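Local atomic coordinates of chitinase (Paenibacillus sp. FPU-7, PDB entry 5GZT), a protein that probably catalyses the random endo-hydrolysis of the beta-1,4 linkages between N-acetyl-glucosamine units in chitin and chitodextrins. Residues K185-A190 and V198-A203; P411-W416 and K461-S466; T665-P670 and G721-S726; K1062-Y1067 and L1077-A1082. One frame throughout, in Å; residues are numbered along the deposited sequence.

Contact 1: residues K185-A190 and V198-A203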
loop_
_atom_site.group_PDB
_atom_site.type_symbol
_atom_site.label_atom_id
_atom_site.label_comp_id
_atom_site.label_asym_id
_atom_site.label_seq_id
_atom_site.Cartn_x
_atom_site.Cartn_y
_atom_site.Cartn_z
ATOM N N LYS B 185 -29.553 -8.935 -11.123
ATOM C CA LYS B 185 -29.338 -8.103 -9.903
ATOM C C LYS B 185 -28.042 -8.447 -9.110
ATOM O O LYS B 185 -27.876 -9.576 -8.630
ATOM C CB LYS B 185 -30.505 -8.242 -8.943
ATOM C CG LYS B 185 -31.853 -7.882 -9.549
ATOM C CD LYS B 185 -32.991 -7.955 -8.523
ATOM C CE LYS B 185 -32.824 -6.999 -7.347
ATOM N NZ LYS B 185 -32.476 -5.615 -7.781
ATOM N N LEU B 186 -27.163 -7.453 -8.930
ATOM C CA LEU B 186 -25.935 -7.584 -8.102
ATOM C C LEU B 186 -26.292 -7.645 -6.619
ATOM O O LEU B 186 -27.011 -6.774 -6.143
ATOM C CB LEU B 186 -24.984 -6.394 -8.337
ATOM C CG LEU B 186 -24.574 -6.138 -9.808
ATOM C CD1 LEU B 186 -23.589 -4.985 -10.007
ATOM C CD2 LEU B 186 -24.053 -7.412 -10.470
ATOM N N ILE B 187 -25.827 -8.679 -5.910
ATOM C CA ILE B 187 -26.042 -8.833 -4.443
ATOM C C ILE B 187 -24.885 -8.132 -3.649
ATOM O O ILE B 187 -25.145 -7.421 -2.640
ATOM C CB ILE B 187 -26.201 -10.354 -4.053
ATOM C CG1 ILE B 187 -27.644 -10.884 -4.335
ATOM C CG2 ILE B 187 -25.820 -10.650 -2.598
ATOM C CD1 ILE B 187 -28.658 -10.806 -3.172
ATOM N N SER B 188 -23.632 -8.336 -4.108
ATOM C CA SER B 188 -22.411 -8.035 -3.319
ATOM C C SER B 188 -21.140 -8.602 -3.938
ATOM O O SER B 188 -21.185 -9.459 -4.845
ATOM C CB SER B 188 -22.485 -8.659 -1.924
ATOM O OG SER B 188 -22.245 -10.065 -2.032
ATOM N N THR B 189 -20.008 -8.148 -3.379
ATOM C CA THR B 189 -18.659 -8.598 -3.748
ATOM C C THR B 189 -17.779 -8.728 -2.500
ATOM O O THR B 189 -17.960 -7.999 -1.522
ATOM C CB THR B 189 -17.918 -7.541 -4.584
ATOM O OG1 THR B 189 -17.597 -6.450 -3.715
ATOM C CG2 THR B 189 -18.784 -7.032 -5.760
ATOM N N ALA B 190 -16.775 -9.592 -2.611
ATOM C CA ALA B 190 -15.851 -9.878 -1.543
ATOM C C ALA B 190 -14.491 -10.262 -2.095
ATOM O O ALA B 190 -14.359 -10.734 -3.262
ATOM C CB ALA B 190 -16.402 -11.002 -0.666
ATOM N N VAL B 198 -14.788 -12.363 -5.653
ATOM C CA VAL B 198 -15.974 -13.170 -5.594
ATOM C C VAL B 198 -17.118 -12.229 -5.913
ATOM O O VAL B 198 -17.290 -11.224 -5.212
ATOM C CB VAL B 198 -16.152 -13.851 -4.218
ATOM C CG1 VAL B 198 -17.500 -14.558 -4.121
ATOM C CG2 VAL B 198 -15.053 -14.887 -4.006
ATOM N N LEU B 199 -17.869 -12.554 -6.983
ATOM C CA LEU B 199 -19.040 -11.768 -7.420
ATOM C C LEU B 199 -20.314 -12.562 -7.262
ATOM O O LEU B 199 -20.471 -13.598 -7.915
ATOM C CB LEU B 199 -18.886 -11.388 -8.870
ATOM C CG LEU B 199 -17.747 -10.424 -9.079
ATOM C CD1 LEU B 199 -17.366 -10.322 -10.547
ATOM C CD2 LEU B 199 -18.125 -9.063 -8.504
ATOM N N LYS B 200 -21.199 -12.086 -6.388
ATOM C CA LYS B 200 -22.511 -12.675 -6.208
ATOM C C LYS B 200 -23.594 -11.798 -6.796
ATOM O O LYS B 200 -23.642 -10.577 -6.524
ATOM C CB LYS B 200 -22.845 -12.900 -4.735
ATOM C CG LYS B 200 -22.047 -14.008 -4.059
ATOM C CD LYS B 200 -22.705 -14.504 -2.769
ATOM C CE LYS B 200 -23.005 -13.345 -1.820
ATOM N NZ LYS B 200 -23.503 -13.746 -0.473
ATOM N N PHE B 201 -24.476 -12.459 -7.563
ATOM C CA PHE B 201 -25.647 -11.837 -8.200
ATOM C C PHE B 201 -26.820 -12.825 -8.323
ATOM O O PHE B 201 -26.620 -14.051 -8.485
ATOM C CB PHE B 201 -25.287 -11.242 -9.578
ATOM C CG PHE B 201 -24.582 -12.198 -10.528
ATOM C CD1 PHE B 201 -23.226 -12.488 -10.392
ATOM C CD2 PHE B 201 -25.250 -12.755 -11.618
ATOM C CE1 PHE B 201 -22.560 -13.339 -11.297
ATOM C CE2 PHE B 201 -24.587 -13.606 -12.518
ATOM C CZ PHE B 201 -23.243 -13.907 -12.356
ATOM N N ASN B 202 -28.036 -12.280 -8.193
ATOM C CA ASN B 202 -29.292 -12.983 -8.540
ATOM C C ASN B 202 -29.561 -12.814 -10.045
ATOM O O ASN B 202 -29.720 -11.678 -10.514
ATOM C CB ASN B 202 -30.487 -12.459 -7.720
ATOM C CG ASN B 202 -30.450 -12.915 -6.253
ATOM O OD1 ASN B 202 -30.200 -14.097 -5.939
ATOM N ND2 ASN B 202 -30.741 -11.987 -5.346
ATOM N N ALA B 203 -29.566 -13.934 -10.788
ATOM C CA ALA B 203 -29.846 -13.944 -12.242
ATOM C C ALA B 203 -31.223 -14.558 -12.521
ATOM O O ALA B 203 -31.372 -15.783 -12.597
ATOM C CB ALA B 203 -28.757 -14.685 -13.021
#

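Contact 2: residues P411-W416 and K461-S466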
loop_
_atom_site.group_PDB
_atom_site.type_symbol
_atom_site.label_atom_id
_atom_site.label_comp_id
_atom_site.label_asym_id
_atom_site.label_seq_id
_atom_site.Cartn_x
_atom_site.Cartn_y
_atom_site.Cartn_z
ATOM N N PRO B 411 -11.935 18.268 9.746
ATOM C CA PRO B 411 -13.269 18.917 9.764
ATOM C C PRO B 411 -13.767 19.296 11.154
ATOM O O PRO B 411 -13.597 18.545 12.098
ATOM C CB PRO B 411 -14.177 17.860 9.130
ATOM C CG PRO B 411 -13.283 17.181 8.200
ATOM C CD PRO B 411 -11.941 17.084 8.895
ATOM N N VAL B 412 -14.326 20.512 11.271
ATOM C CA VAL B 412 -15.184 20.925 12.384
ATOM C C VAL B 412 -14.373 21.449 13.537
ATOM O O VAL B 412 -14.461 22.638 13.875
ATOM C CB VAL B 412 -16.194 19.858 12.885
ATOM C CG1 VAL B 412 -17.000 20.399 14.055
ATOM C CG2 VAL B 412 -17.134 19.430 11.776
ATOM N N TYR B 413 -13.561 20.575 14.118
ATOM C CA TYR B 413 -12.724 20.948 15.254
ATOM C C TYR B 413 -11.331 21.498 14.816
ATOM O O TYR B 413 -10.639 22.141 15.588
ATOM C CB TYR B 413 -12.656 19.790 16.278
ATOM C CG TYR B 413 -11.988 18.466 15.829
ATOM C CD1 TYR B 413 -12.643 17.574 14.987
ATOM C CD2 TYR B 413 -10.730 18.096 16.312
ATOM C CE1 TYR B 413 -12.063 16.376 14.613
ATOM C CE2 TYR B 413 -10.140 16.900 15.933
ATOM C CZ TYR B 413 -10.811 16.040 15.091
ATOM O OH TYR B 413 -10.239 14.862 14.702
ATOM N N GLY B 414 -10.955 21.283 13.566
ATOM C CA GLY B 414 -9.672 21.769 13.016
ATOM C C GLY B 414 -8.461 21.368 13.857
ATOM O O GLY B 414 -7.525 22.153 13.992
ATOM N N ALA B 415 -8.499 20.171 14.445
ATOM C CA ALA B 415 -7.459 19.698 15.371
ATOM C C ALA B 415 -7.282 20.698 16.483
ATOM O O ALA B 415 -6.166 20.960 16.896
ATOM C CB ALA B 415 -6.136 19.462 14.635
ATOM N N TRP B 416 -8.404 21.287 16.904
ATOM C CA TRP B 416 -8.499 22.288 17.975
ATOM C C TRP B 416 -7.715 23.582 17.763
ATOM O O TRP B 416 -6.892 23.935 18.586
ATOM C CB TRP B 416 -8.187 21.614 19.331
ATOM C CG TRP B 416 -8.928 20.284 19.490
ATOM C CD1 TRP B 416 -8.382 19.018 19.497
ATOM C CD2 TRP B 416 -10.341 20.106 19.607
ATOM N NE1 TRP B 416 -9.372 18.065 19.625
ATOM C CE2 TRP B 416 -10.585 18.705 19.698
ATOM C CE3 TRP B 416 -11.438 20.998 19.640
ATOM C CZ2 TRP B 416 -11.885 18.174 19.833
ATOM C CZ3 TRP B 416 -12.736 20.468 19.770
ATOM C CH2 TRP B 416 -12.943 19.065 19.858
ATOM N N LYS B 461 -12.924 9.249 18.239
ATOM C CA LYS B 461 -14.366 9.397 18.188
ATOM C C LYS B 461 -14.745 10.849 17.751
ATOM O O LYS B 461 -15.663 10.994 16.968
ATOM C CB LYS B 461 -15.042 8.974 19.500
ATOM C CG LYS B 461 -16.564 9.149 19.361
ATOM C CD LYS B 461 -17.442 8.060 19.965
ATOM C CE LYS B 461 -18.941 8.476 19.963
ATOM N NZ LYS B 461 -19.168 9.762 20.745
ATOM N N THR B 462 -13.997 11.875 18.191
ATOM C CA THR B 462 -14.200 13.260 17.725
ATOM C C THR B 462 -14.174 13.360 16.219
ATOM O O THR B 462 -15.049 13.986 15.598
ATOM C CB THR B 462 -13.153 14.199 18.292
ATOM O OG1 THR B 462 -13.139 14.080 19.717
ATOM C CG2 THR B 462 -13.439 15.642 17.923
ATOM N N TYR B 463 -13.202 12.716 15.605
ATOM C CA TYR B 463 -13.175 12.697 14.163
ATOM C C TYR B 463 -14.418 12.016 13.523
ATOM O O TYR B 463 -14.948 12.533 12.571
ATOM C CB TYR B 463 -11.900 12.013 13.617
ATOM C CG TYR B 463 -11.851 12.060 12.121
ATOM C CD1 TYR B 463 -12.441 11.091 11.395
ATOM C CD2 TYR B 463 -11.250 13.150 11.419
ATOM C CE1 TYR B 463 -12.471 11.146 9.996
ATOM C CE2 TYR B 463 -11.275 13.208 10.027
ATOM C CZ TYR B 463 -11.912 12.221 9.319
ATOM O OH TYR B 463 -11.912 12.146 7.934
ATOM N N THR B 464 -14.806 10.831 13.965
ATOM C CA THR B 464 -15.961 10.109 13.388
ATOM C C THR B 464 -17.332 10.910 13.534
ATOM O O THR B 464 -18.220 10.865 12.660
ATOM C CB THR B 464 -16.084 8.688 13.998
ATOM O OG1 THR B 464 -16.021 8.774 15.399
ATOM C CG2 THR B 464 -14.934 7.812 13.514
ATOM N N ASP B 465 -17.415 11.615 14.652
ATOM C CA ASP B 465 -18.485 12.566 14.993
ATOM C C ASP B 465 -18.487 13.821 14.123
ATOM O O ASP B 465 -19.477 14.525 14.117
ATOM C CB ASP B 465 -18.332 13.038 16.438
ATOM C CG ASP B 465 -18.832 12.023 17.465
ATOM O OD1 ASP B 465 -19.502 11.018 17.153
ATOM O OD2 ASP B 465 -18.571 12.278 18.634
ATOM N N SER B 466 -17.394 14.093 13.403
ATOM C CA SER B 466 -17.223 15.301 12.618
ATOM C C SER B 466 -17.395 15.065 11.130
ATOM O O SER B 466 -17.337 16.022 10.350
ATOM C CB SER B 466 -15.829 15.891 12.882
ATOM O OG SER B 466 -15.678 16.228 14.264
#

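Contact 3: residues T665-P670 and G721-S726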
loop_
_atom_site.group_PDB
_atom_site.type_symbol
_atom_site.label_atom_id
_atom_site.label_comp_id
_atom_site.label_asym_id
_atom_site.label_seq_id
_atom_site.Cartn_x
_atom_site.Cartn_y
_atom_site.Cartn_z
ATOM N N THR B 665 46.412 -21.233 18.491
ATOM C CA THR B 665 47.479 -22.223 18.171
ATOM C C THR B 665 46.780 -23.396 17.486
ATOM O O THR B 665 45.614 -23.282 17.123
ATOM C CB THR B 665 48.214 -22.751 19.409
ATOM O OG1 THR B 665 47.322 -23.490 20.220
ATOM C CG2 THR B 665 48.898 -21.567 20.242
ATOM N N TYR B 666 47.473 -24.502 17.276
ATOM C CA TYR B 666 46.798 -25.675 16.760
ATOM C C TYR B 666 45.713 -26.132 17.688
ATOM O O TYR B 666 44.787 -26.738 17.228
ATOM C CB TYR B 666 47.793 -26.832 16.462
ATOM C CG TYR B 666 48.516 -26.740 15.113
ATOM C CD1 TYR B 666 47.806 -26.466 13.992
ATOM C CD2 TYR B 666 49.890 -26.898 14.989
ATOM C CE1 TYR B 666 48.401 -26.333 12.751
ATOM C CE2 TYR B 666 50.512 -26.846 13.712
ATOM C CZ TYR B 666 49.748 -26.525 12.606
ATOM O OH TYR B 666 50.183 -26.392 11.288
ATOM N N THR B 667 45.842 -25.956 19.012
ATOM C CA THR B 667 44.821 -26.448 19.894
ATOM C C THR B 667 44.144 -25.379 20.787
ATOM O O THR B 667 43.112 -25.671 21.386
ATOM C CB THR B 667 45.305 -27.536 20.781
ATOM O OG1 THR B 667 46.414 -27.088 21.540
ATOM C CG2 THR B 667 45.793 -28.773 19.934
ATOM N N GLN B 668 44.698 -24.181 20.885
ATOM C CA GLN B 668 44.044 -23.178 21.812
ATOM C C GLN B 668 43.026 -22.319 21.065
ATOM O O GLN B 668 43.387 -21.649 20.084
ATOM C CB GLN B 668 45.102 -22.329 22.503
ATOM C CG GLN B 668 44.713 -21.894 23.934
ATOM C CD GLN B 668 44.238 -22.994 24.934
ATOM O OE1 GLN B 668 44.687 -24.173 24.926
ATOM N NE2 GLN B 668 43.297 -22.581 25.827
ATOM N N LEU B 669 41.763 -22.425 21.492
ATOM C CA LEU B 669 40.696 -21.626 20.912
ATOM C C LEU B 669 40.431 -20.463 21.859
ATOM O O LEU B 669 40.073 -20.722 22.977
ATOM C CB LEU B 669 39.473 -22.485 20.809
ATOM C CG LEU B 669 38.238 -21.799 20.259
ATOM C CD1 LEU B 669 38.392 -21.359 18.842
ATOM C CD2 LEU B 669 37.105 -22.769 20.369
ATOM N N PRO B 670 40.619 -19.223 21.444
ATOM C CA PRO B 670 40.264 -18.133 22.397
ATOM C C PRO B 670 38.740 -17.968 22.507
ATOM O O PRO B 670 37.964 -18.542 21.708
ATOM C CB PRO B 670 40.901 -16.903 21.825
ATOM C CG PRO B 670 41.192 -17.237 20.395
ATOM C CD PRO B 670 41.226 -18.730 20.228
ATOM N N GLY B 721 35.956 -20.827 24.666
ATOM C CA GLY B 721 37.405 -20.926 24.545
ATOM C C GLY B 721 37.943 -22.056 25.438
ATOM O O GLY B 721 37.303 -22.468 26.461
ATOM N N GLY B 722 39.082 -22.577 25.007
ATOM C CA GLY B 722 39.665 -23.690 25.695
ATOM C C GLY B 722 40.547 -24.461 24.715
ATOM O O GLY B 722 41.000 -23.896 23.713
ATOM N N THR B 723 40.804 -25.713 25.060
ATOM C CA THR B 723 41.840 -26.520 24.403
ATOM C C THR B 723 41.105 -27.575 23.618
ATOM O O THR B 723 40.363 -28.336 24.167
ATOM C CB THR B 723 42.755 -27.203 25.421
ATOM O OG1 THR B 723 43.374 -26.192 26.217
ATOM C CG2 THR B 723 43.955 -28.059 24.643
ATOM N N VAL B 724 41.249 -27.533 22.305
ATOM C CA VAL B 724 40.604 -28.522 21.456
ATOM C C VAL B 724 41.480 -29.781 21.561
ATOM O O VAL B 724 42.722 -29.656 21.639
ATOM C CB VAL B 724 40.552 -27.957 20.018
ATOM C CG1 VAL B 724 39.986 -28.951 19.048
ATOM C CG2 VAL B 724 39.754 -26.613 19.992
ATOM N N ALA B 725 40.863 -30.948 21.458
ATOM C CA ALA B 725 41.468 -32.246 21.799
ATOM C C ALA B 725 42.617 -32.653 20.831
ATOM O O ALA B 725 43.567 -33.269 21.255
ATOM C CB ALA B 725 40.388 -33.353 21.884
ATOM N N SER B 726 42.544 -32.230 19.577
ATOM C CA SER B 726 43.567 -32.530 18.578
ATOM C C SER B 726 43.761 -31.289 17.695
ATOM O O SER B 726 42.901 -30.318 17.724
ATOM C CB SER B 726 43.113 -33.792 17.820
ATOM O OG SER B 726 42.039 -33.538 16.979
HETATM O O HOH W 1 42.025 -24.674 28.209
#

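Contact 4: residues K1062-Y1067 and L1077-A1082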
loop_
_atom_site.group_PDB
_atom_site.type_symbol
_atom_site.label_atom_id
_atom_site.label_comp_id
_atom_site.label_asym_id
_atom_site.label_seq_id
_atom_site.Cartn_x
_atom_site.Cartn_y
_atom_site.Cartn_z
ATOM N N LYS B 1062 42.907 11.907 -16.168
ATOM C CA LYS B 1062 42.893 12.173 -17.589
ATOM C C LYS B 1062 41.487 12.509 -17.908
ATOM O O LYS B 1062 40.919 11.994 -18.855
ATOM C CB LYS B 1062 43.293 10.959 -18.402
ATOM C CG LYS B 1062 44.604 11.086 -19.099
ATOM C CD LYS B 1062 45.777 10.996 -18.150
ATOM C CE LYS B 1062 46.898 10.337 -18.946
ATOM N NZ LYS B 1062 48.103 10.201 -18.096
ATOM N N GLY B 1063 40.908 13.377 -17.090
ATOM C CA GLY B 1063 39.534 13.793 -17.307
ATOM C C GLY B 1063 38.525 12.854 -16.688
ATOM O O GLY B 1063 37.328 13.045 -16.893
ATOM N N TYR B 1064 39.007 11.848 -15.934
ATOM C CA TYR B 1064 38.140 10.917 -15.233
ATOM C C TYR B 1064 38.203 11.384 -13.813
ATOM O O TYR B 1064 39.297 11.603 -13.256
ATOM C CB TYR B 1064 38.625 9.434 -15.374
ATOM C CG TYR B 1064 38.277 8.851 -16.718
ATOM C CD1 TYR B 1064 37.022 8.269 -16.943
ATOM C CD2 TYR B 1064 39.174 8.923 -17.797
ATOM C CE1 TYR B 1064 36.663 7.762 -18.203
ATOM C CE2 TYR B 1064 38.835 8.393 -19.045
ATOM C CZ TYR B 1064 37.583 7.846 -19.263
ATOM O OH TYR B 1064 37.240 7.387 -20.533
ATOM N N THR B 1065 37.023 11.482 -13.211
ATOM C CA THR B 1065 36.919 11.662 -11.762
ATOM C C THR B 1065 36.439 10.353 -11.084
ATOM O O THR B 1065 35.528 9.652 -11.608
ATOM C CB THR B 1065 35.943 12.814 -11.418
ATOM O OG1 THR B 1065 36.249 13.945 -12.260
ATOM C CG2 THR B 1065 36.031 13.193 -9.945
ATOM N N ARG B 1066 37.061 10.071 -9.937
ATOM C CA ARG B 1066 36.770 8.896 -9.111
ATOM C C ARG B 1066 35.614 9.242 -8.200
ATOM O O ARG B 1066 35.690 10.188 -7.478
ATOM C CB ARG B 1066 37.970 8.473 -8.275
ATOM C CG ARG B 1066 37.615 7.279 -7.346
ATOM C CD ARG B 1066 38.782 6.849 -6.478
ATOM N NE ARG B 1066 38.515 5.673 -5.630
ATOM C CZ ARG B 1066 37.833 5.675 -4.472
ATOM N NH1 ARG B 1066 37.204 6.773 -4.005
ATOM N NH2 ARG B 1066 37.725 4.546 -3.764
ATOM N N TYR B 1067 34.541 8.485 -8.280
ATOM C CA TYR B 1067 33.420 8.550 -7.352
ATOM C C TYR B 1067 33.327 7.237 -6.493
ATOM O O TYR B 1067 34.050 6.248 -6.753
ATOM C CB TYR B 1067 32.140 8.799 -8.144
ATOM C CG TYR B 1067 32.189 10.145 -8.896
ATOM C CD1 TYR B 1067 32.079 11.384 -8.196
ATOM C CD2 TYR B 1067 32.423 10.183 -10.278
ATOM C CE1 TYR B 1067 32.162 12.598 -8.900
ATOM C CE2 TYR B 1067 32.466 11.383 -10.979
ATOM C CZ TYR B 1067 32.330 12.583 -10.289
ATOM O OH TYR B 1067 32.380 13.723 -11.011
ATOM N N LEU B 1077 34.511 5.599 -12.167
ATOM C CA LEU B 1077 35.131 6.742 -12.823
ATOM C C LEU B 1077 34.076 7.285 -13.762
ATOM O O LEU B 1077 33.361 6.488 -14.358
ATOM C CB LEU B 1077 36.355 6.322 -13.633
ATOM C CG LEU B 1077 37.755 6.363 -13.034
ATOM C CD1 LEU B 1077 37.854 6.312 -11.545
ATOM C CD2 LEU B 1077 38.674 5.336 -13.690
ATOM N N TYR B 1078 33.997 8.623 -13.884
ATOM C CA TYR B 1078 33.222 9.274 -14.952
ATOM C C TYR B 1078 34.093 10.355 -15.630
ATOM O O TYR B 1078 34.966 11.027 -14.997
ATOM C CB TYR B 1078 31.886 9.836 -14.432
ATOM C CG TYR B 1078 30.947 10.282 -15.555
ATOM C CD1 TYR B 1078 30.375 9.354 -16.401
ATOM C CD2 TYR B 1078 30.663 11.649 -15.786
ATOM C CE1 TYR B 1078 29.579 9.727 -17.455
ATOM C CE2 TYR B 1078 29.821 12.035 -16.850
ATOM C CZ TYR B 1078 29.288 11.075 -17.683
ATOM O OH TYR B 1078 28.429 11.372 -18.730
ATOM N N ASN B 1079 33.940 10.426 -16.937
ATOM C CA ASN B 1079 34.611 11.460 -17.755
ATOM C C ASN B 1079 33.516 11.928 -18.730
ATOM O O ASN B 1079 33.173 11.217 -19.674
ATOM C CB ASN B 1079 35.852 10.934 -18.485
ATOM C CG ASN B 1079 36.559 12.015 -19.335
ATOM O OD1 ASN B 1079 35.960 13.013 -19.727
ATOM N ND2 ASN B 1079 37.849 11.814 -19.598
ATOM N N PRO B 1080 32.933 13.122 -18.480
ATOM C CA PRO B 1080 31.863 13.611 -19.385
ATOM C C PRO B 1080 32.360 13.790 -20.848
ATOM O O PRO B 1080 31.595 13.598 -21.836
ATOM C CB PRO B 1080 31.429 14.946 -18.746
ATOM C CG PRO B 1080 32.415 15.270 -17.653
ATOM C CD PRO B 1080 33.421 14.144 -17.535
ATOM N N ASP B 1081 33.655 14.045 -20.989
ATOM C CA ASP B 1081 34.212 14.386 -22.294
ATOM C C ASP B 1081 34.681 13.233 -23.185
ATOM O O ASP B 1081 34.899 13.462 -24.378
ATOM C CB ASP B 1081 35.347 15.397 -22.075
ATOM C CG ASP B 1081 34.858 16.652 -21.333
ATOM O OD1 ASP B 1081 33.664 17.046 -21.480
ATOM O OD2 ASP B 1081 35.658 17.215 -20.580
ATOM N N ALA B 1082 34.815 12.014 -22.655
ATOM C CA ALA B 1082 35.627 11.008 -23.353
ATOM C C ALA B 1082 34.994 10.466 -24.617
ATOM O O ALA B 1082 35.607 10.572 -25.688
ATOM C CB ALA B 1082 36.042 9.887 -22.425
HETATM O O HOH W 2 36.837 15.688 -17.933
#

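Contact 1: residues K185-A190 and V198-A203
Ile187 and Ser188 both face Lys200, so the antiparallel pairing of 185-190 with 198-203 carries a classic beta bulge. Lys200 O is gripped twice, by Ile187 N at 3.0 Å and by Ser188 N at 3.3 Å, both donors coming from the same face of the carbonyl plane. Lys200 N returns a bond to Ser188 O, and paired bonds join Lys185 with Asn202 and Ala190 with Val198 at the two ends.

The bulge turns Ile187 toward the partner strand, where its CD1 meets Asn202 ND2 at 3.2 Å. CG2 of Ile187 lies 4.0 Å from Lys200 CE, and the same CE approaches Ser188 OG at 3.4 Å. An alanine in place of Asn202 would probably leave the CG1-CD1 arm of Ile187 without its amide neighbour and freer to turn. On the other face Thr189 and Leu199 lie side by side, with CG2 of Thr189 and CD2 of Leu199 tightly packed at 3.5 Å.

Leu186, Thr189 and Leu199 all rest on Tyr255 of strand 251-261. Strand 197-203 bonds on its far side to strand 239-243, Phe201 pairing there with Val240, while strand 184-191 ends the four-stranded sheet.

Contact 2: residues P411-W416 and K461-S466
Tyr413 holds CG between its backbone N and carbonyl carbon (chi1 64°), which brings the root of its ring to this side, while Thr462 places CG2 anti to its own N, where it meets that ring. CG2 of Thr462 sits over the centre of the Tyr413 ring, 3.6 Å from the centroid and 10° off the normal, in a well-formed CH-pi contact. The same methyl meets the tip of a second aromatic, lying 3.5 Å from CZ2 of Trp416.

The edge of the Tyr413 ring has a different neighbour: OG of Ser466 lies near the ring plane, 3.4 Å from CD1. That hydroxyl is fixed by its bond to Thr462 O at 2.7 Å, so segment 461-466 supplies both the methyl over the face and the oxygen at the edge. Farther out, Tyr413 OH reaches the edge of the Tyr463 ring and lies 3.5 Å from Tyr463 CB. An alanine in place of Tyr413 would probably open a gap beneath the Thr462 methyl and leave the Ser466 hydroxyl without its aromatic neighbour.

Segment 411-416 begins one residue after the DxxDxDxE signature of family 18, with Tyr410 between, and the contact joins the segments that follow barrel strands 403-407 and 452-457. Tyr463 continues inward onto Phe429 of helix 425-447, Ile455 of strand 452-457 and Tyr517 of helix 510-519.

Contact 3: residues T665-P670 and G721-S726
Backbone hydrogen bonds between Thr667, Leu669, Gly722 and Val724 form the frame of this antiparallel contact. Leu669 and Gly722 make a hydrogen-bonded pair, Leu669 N giving to Gly722 O at 2.8 Å and Gly722 N giving back to Leu669 O at 2.9 Å. Two residues along on each strand, Val724 N bonds to Thr667 O at 2.8 Å, and the CA-H of Thr723 also points at this oxygen.

The polar side chains meet at the non-hydrogen-bonded pair of Gln668 and Thr723. Bent at chi2 (51°), Gln668 swings CD back toward the partner strand, and the hydroxyl of Thr723 donates to Gln668 OE1 at 2.7 Å, in the carbonyl plane and on a lone pair. A water donates to Thr723 OG1 at 2.8 Å and takes a weak bond from Gln668 NE2, so the same hydroxyl serves as donor and acceptor. Just before strand 668-678, Thr665 OG1 accepts from Thr667 N, an ST turn, and from Gln668 N, which makes an ST motif.

The apolar part is slight: CB of Leu669 lies 4.2 Å from CG2 of Val724. Carbon also meets carbonyl oxygen by van der Waals contact, Thr667 CG2 lying 3.6 Å from Val724 O and Gly721 CA 3.1 Å from Leu669 O.

The whole is a short antiparallel ladder joining the start of strand 668-678 to the end of strand 714-723, two neighbours in a sheet of the immunoglobulin-like domain.

Contact 4: residues K1062-Y1067 and L1077-A1082
Leu1077 opens the second segment opposite Arg1066, in a non-hydrogen-bonded pair. Its CD1 packs 3.7 Å from Arg1066 CA, while its CB approaches CD1 of the Tyr1064 ring. The guanidinium group of Arg1066 has its partners beyond the hairpin, in salt bridges to Asp1092 and Glu1094.

Tyr1078 supplies the paired backbone bonds. Its carbonyl oxygen accepts from Thr1065 N at 2.8 Å, and its N gives to Thr1065 O at 2.9 Å. CB of Tyr1078 meets the edge of the Tyr1067 ring, 3.8 Å from CE2, and that ring is stacked on His1034.

The side chain of Asn1079 crosses that of Tyr1064 at about a right angle. CB stands over one face of the tyrosine ring, 3.4 Å from the centroid, in a CH-pi contact, with the amide plane turned 83° from that of the ring. The amide also shapes its own strand end, OD1 accepting from Asp1081 N at 2.8 Å to make an Asx turn. A type I beta turn from Asn1079 to Ala1082 then brings CB of Ala1082 to within 3.4 Å of Tyr1064 OH, so the first and last residues of the turn both touch Tyr1064.

This is a beta hairpin whose second strand runs out into an Asx turn and a type I turn. Its four-stranded sheet lies in sequence between barrel strands 1015-1020 and 1110-1114, consistent with the chitinase insertion domain known in family 18 enzymes.

In the fold
From the N terminus the four contacts follow in series, each closing its loop before the next begins, and none nests in or crosses another. Contact 1 closes a hairpin with seven intervening residues, in the beta-rich region ahead of the first family 18 barrel. Contact 2 spans 44 residues and joins a loop and a short helix that follow neighbouring strands of that barrel; its nearest atoms lie about 22 Å from those of contact 1. Contact 3 spans 50 residues and joins strands far apart in sequence but adjacent in a sheet of the immunoglobulin-like domain. Contact 4, again a local hairpin, belongs to the small sheet inserted in the second family 18 domain, about 33 Å from contact 3 between nearest atoms.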